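Local coordinates for protein YibA (Escherichia coli, PDB 1OYZ), which is of unknown function but is built from HEAT-like helical repeats and has been tentatively assigned oxidoreductase activity, at residues K140-N143 / V144-A147; R146-A149 / F150-V154. All coordinates share one frame; numbering follows the deposited sequence.

In the fold
Contacts 1 and 2 are successive parts of helix 142-153, in the HEAT-repeat region, and they share Arg146 and Ala147. Contact 1 is the N-terminal cap and first turn and is only partly buried. Its chemistry is polar: a serine cap, an asparagine and two arginines beside the first backbone bonds. Contact 2 continues to just past the C-terminal end, nearer the centre of the chain, and is mostly buried. There alanines, a threonine and an isoleucine take over. Both contacts touch helix 105-121. In contact 2, Ala149 and Ser153 also pack on Trp178 of helix 173-186, and Thr148 and Ile152 on helix 126-136. Contact 1 instead sends Arg145 to Asp170, before helix 173-186.

Contact 1 (K140-N143 / V144-A147); sequences KSTN and VRRA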
loop_
_atom_site.group_PDB
_atom_site.type_symbol
_atom_site.label_atom_id
_atom_site.label_comp_id
_atom_site.label_asym_id
_atom_site.label_seq_id
_atom_site.Cartn_x
_atom_site.Cartn_y
_atom_site.Cartn_z
ATOM N N LYS A 140 9.028 13.791 7.773
ATOM C CA LYS A 140 10.407 13.363 7.811
ATOM C C LYS A 140 10.500 11.871 8.032
ATOM O O LYS A 140 11.515 11.259 7.710
ATOM C CB LYS A 140 11.154 14.110 8.913
ATOM C CG LYS A 140 12.612 14.388 8.597
ATOM C CD LYS A 140 13.466 13.140 8.733
ATOM C CE LYS A 140 14.947 13.474 8.929
ATOM N NZ LYS A 140 15.688 12.310 9.531
ATOM N N SER A 141 9.441 11.278 8.581
ATOM C CA SER A 141 9.438 9.843 8.824
ATOM C C SER A 141 9.001 9.039 7.604
ATOM O O SER A 141 7.973 9.331 6.992
ATOM C CB SER A 141 8.513 9.499 9.982
ATOM O OG SER A 141 8.292 8.090 10.030
ATOM N N THR A 142 9.778 8.012 7.271
ATOM C CA THR A 142 9.465 7.148 6.143
ATOM C C THR A 142 8.198 6.363 6.421
ATOM O O THR A 142 7.377 6.158 5.531
ATOM C CB THR A 142 10.595 6.131 5.871
ATOM O OG1 THR A 142 10.925 5.458 7.092
ATOM C CG2 THR A 142 11.817 6.821 5.337
ATOM N N ASN A 143 8.041 5.909 7.655
ATOM C CA ASN A 143 6.840 5.154 8.002
ATOM C C ASN A 143 5.629 6.013 7.692
ATOM O O ASN A 143 4.637 5.523 7.126
ATOM C CB ASN A 143 6.842 4.798 9.476
ATOM C CG ASN A 143 8.140 4.150 9.904
ATOM O OD1 ASN A 143 8.145 3.047 10.448
ATOM N ND2 ASN A 143 9.259 4.836 9.655
ATOM N N VAL A 144 5.715 7.301 8.036
ATOM C CA VAL A 144 4.607 8.216 7.782
ATOM C C VAL A 144 4.367 8.410 6.306
ATOM O O VAL A 144 3.229 8.346 5.848
ATOM C CB VAL A 144 4.838 9.612 8.426
ATOM C CG1 VAL A 144 3.815 10.594 7.883
ATOM C CG2 VAL A 144 4.731 9.521 9.968
ATOM N N ARG A 145 5.433 8.675 5.556
ATOM C CA ARG A 145 5.291 8.853 4.128
ATOM C C ARG A 145 4.702 7.569 3.518
ATOM O O ARG A 145 3.814 7.636 2.685
ATOM C CB ARG A 145 6.635 9.220 3.489
ATOM C CG ARG A 145 7.132 10.604 3.920
ATOM C CD ARG A 145 8.106 11.213 2.926
ATOM N NE ARG A 145 9.241 10.342 2.654
ATOM C CZ ARG A 145 10.163 9.997 3.541
ATOM N NH1 ARG A 145 10.094 10.439 4.788
ATOM N NH2 ARG A 145 11.184 9.233 3.166
ATOM N N ARG A 146 5.179 6.410 3.960
ATOM C CA ARG A 146 4.657 5.131 3.471
ATOM C C ARG A 146 3.156 5.063 3.750
ATOM O O ARG A 146 2.368 4.782 2.862
ATOM C CB ARG A 146 5.339 3.952 4.182
ATOM C CG ARG A 146 5.056 2.574 3.567
ATOM C CD ARG A 146 5.689 1.477 4.414
ATOM N NE ARG A 146 6.971 1.923 4.968
ATOM C CZ ARG A 146 7.533 1.414 6.062
ATOM N NH1 ARG A 146 6.931 0.434 6.724
ATOM N NH2 ARG A 146 8.689 1.900 6.512
ATOM N N ALA A 147 2.766 5.327 4.996
ATOM C CA ALA A 147 1.364 5.267 5.347
ATOM C C ALA A 147 0.586 6.271 4.506
ATOM O O ALA A 147 -0.573 6.043 4.171
ATOM C CB ALA A 147 1.182 5.517 6.841
#
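Ser141 OG takes two weak N-H bonds, from Val144 N and Asn143 ND2, at the start of helix 142-153, part of the HEAT-repeat region. Ser141 is the N-cap. Ser141 OG accepts from Val144 N at 3.4 Å, a long but fairly straight capping bond. The Asn143 amide gives the second bond. OG lies anti to the Ser141 backbone nitrogen (chi1 168°), which turns it toward the first turn. Beside it, Ser141 CB packs on Val144 CG2 at 3.8 Å. Val144 itself touches Arg108 and Ile112 of helix 105-121.

Arg145 folds back over the helix start, its chain bent at chi3 (-55°). Its guanidinium has Thr142 CA over one face. Thr142 CG2 comes to 3.3 Å from Arg145 NH2. Arg145 NH1 gives a weak bond of 3.4 Å to Lys140 O, which sits at the edge of the group. NH1 also bonds to Asp139 O, and NE forms a salt bridge with Asp170. The group thus joins the loop before helix 142-153 to the turn that precedes helix 173-186. With an alanine in place of Arg145, Asp170 is likely to lose its ionic mate, and the carbonyls of Asp139 and Lys140 their guanidinium donor.

The Asn143 and Arg146 side chains run alongside each other in one direction, their amide and guanidinium planes 34° apart. Asn143 CA lies over one face of the Arg146 group. The regular helix bonds begin with Arg145 N to Ser141 O. The shortest joins Arg146 N to Thr142 O at 2.7 Å.

Contact 2 (R146-A149 / F150-V154); sequences RATA and FAISV
Thr148 and Ile152 sit one turn apart on helix 142-153, in the HEAT-repeat region, and their side chains cross at a slant. The methyl Thr148 CG2 meets Ile152 CD1 at 4.0 Å. Ile152 CG1 lies beside its own backbone nitrogen (chi1 -67°), which brings it to 3.4 Å from Thr148 O. Both residues rest on Ser133 of helix 126-136. The other branch, Thr148 OG1, bonds back to Val144 O and to Thr136 OG1.

With CG anti to the backbone nitrogen (chi1 172°), the Phe150 ring extends from the preceding turn, and the side chain touches Ala116 of helix 105-121. Val154 CG2 lies 4.1 Å above one face of the Phe150 ring, near the rim. Phe150 CB stays close to the backbone, 3.4 Å from Ala147 O.

Ala149 touches Trp178 of helix 173-186, and Ala151 touches Ile112 of helix 105-121. Four backbone bonds hold the turns; the straightest, Ile152 N to Thr148 O, is 3.0 Å long. The backbone carries the polar bonding between the two segments, while the side chains add mainly nonpolar packing. Small alanines and a threonine whose hydroxyl is bonded are consistent with close burial among neighbouring helices.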
loop_
_atom_site.group_PDB
_atom_site.type_symbol
_atom_site.label_atom_id
_atom_site.label_comp_id
_atom_site.label_asym_id
_atom_site.label_seq_id
_atom_site.Cartn_x
_atom_site.Cartn_y
_atom_site.Cartn_z
ATOM N N ARG A 146 5.179 6.410 3.960
ATOM C CA ARG A 146 4.657 5.131 3.471
ATOM C C ARG A 146 3.156 5.063 3.750
ATOM O O ARG A 146 2.368 4.782 2.862
ATOM C CB ARG A 146 5.339 3.952 4.182
ATOM C CG ARG A 146 5.056 2.574 3.567
ATOM C CD ARG A 146 5.689 1.477 4.414
ATOM N NE ARG A 146 6.971 1.923 4.968
ATOM C CZ ARG A 146 7.533 1.414 6.062
ATOM N NH1 ARG A 146 6.931 0.434 6.724
ATOM N NH2 ARG A 146 8.689 1.900 6.512
ATOM N N ALA A 147 2.766 5.327 4.996
ATOM C CA ALA A 147 1.364 5.267 5.347
ATOM C C ALA A 147 0.586 6.271 4.506
ATOM O O ALA A 147 -0.573 6.043 4.171
ATOM C CB ALA A 147 1.182 5.517 6.841
ATOM N N THR A 148 1.234 7.363 4.116
ATOM C CA THR A 148 0.566 8.375 3.298
ATOM C C THR A 148 0.323 7.772 1.926
ATOM O O THR A 148 -0.728 8.002 1.299
ATOM C CB THR A 148 1.429 9.673 3.143
ATOM O OG1 THR A 148 1.739 10.204 4.440
ATOM C CG2 THR A 148 0.673 10.739 2.354
ATOM N N ALA A 149 1.281 6.988 1.442
ATOM C CA ALA A 149 1.085 6.379 0.118
ATOM C C ALA A 149 -0.183 5.517 0.142
ATOM O O ALA A 149 -1.033 5.595 -0.751
ATOM C CB ALA A 149 2.316 5.532 -0.265
ATOM N N PHE A 150 -0.308 4.697 1.176
ATOM C CA PHE A 150 -1.484 3.846 1.326
ATOM C C PHE A 150 -2.756 4.669 1.318
ATOM O O PHE A 150 -3.724 4.365 0.621
ATOM C CB PHE A 150 -1.406 3.086 2.644
ATOM C CG PHE A 150 -2.653 2.337 2.973
ATOM C CD1 PHE A 150 -3.156 1.380 2.091
ATOM C CD2 PHE A 150 -3.343 2.604 4.142
ATOM C CE1 PHE A 150 -4.331 0.704 2.370
ATOM C CE2 PHE A 150 -4.515 1.936 4.429
ATOM C CZ PHE A 150 -5.012 0.983 3.539
ATOM N N ALA A 151 -2.747 5.720 2.128
ATOM C CA ALA A 151 -3.892 6.599 2.238
ATOM C C ALA A 151 -4.357 7.105 0.885
ATOM O O ALA A 151 -5.521 6.950 0.518
ATOM C CB ALA A 151 -3.554 7.784 3.123
ATOM N N ILE A 152 -3.438 7.723 0.153
ATOM C CA ILE A 152 -3.763 8.286 -1.149
ATOM C C ILE A 152 -4.420 7.248 -2.056
ATOM O O ILE A 152 -5.434 7.520 -2.683
ATOM C CB ILE A 152 -2.488 8.888 -1.817
ATOM C CG1 ILE A 152 -2.005 10.119 -1.014
ATOM C CG2 ILE A 152 -2.788 9.293 -3.244
ATOM C CD1 ILE A 152 -0.658 10.715 -1.466
ATOM N N SER A 153 -3.858 6.051 -2.090
ATOM C CA SER A 153 -4.400 5.001 -2.926
ATOM C C SER A 153 -5.868 4.738 -2.608
ATOM O O SER A 153 -6.633 4.298 -3.463
ATOM C CB SER A 153 -3.586 3.721 -2.764
ATOM O OG SER A 153 -3.790 3.148 -1.504
ATOM N N VAL A 154 -6.279 5.043 -1.385
ATOM C CA VAL A 154 -7.666 4.815 -1.002
ATOM C C VAL A 154 -8.610 5.854 -1.625
ATOM O O VAL A 154 -9.829 5.783 -1.472
ATOM C CB VAL A 154 -7.798 4.797 0.543
ATOM C CG1 VAL A 154 -9.258 4.660 0.955
ATOM C CG2 VAL A 154 -6.976 3.641 1.115
#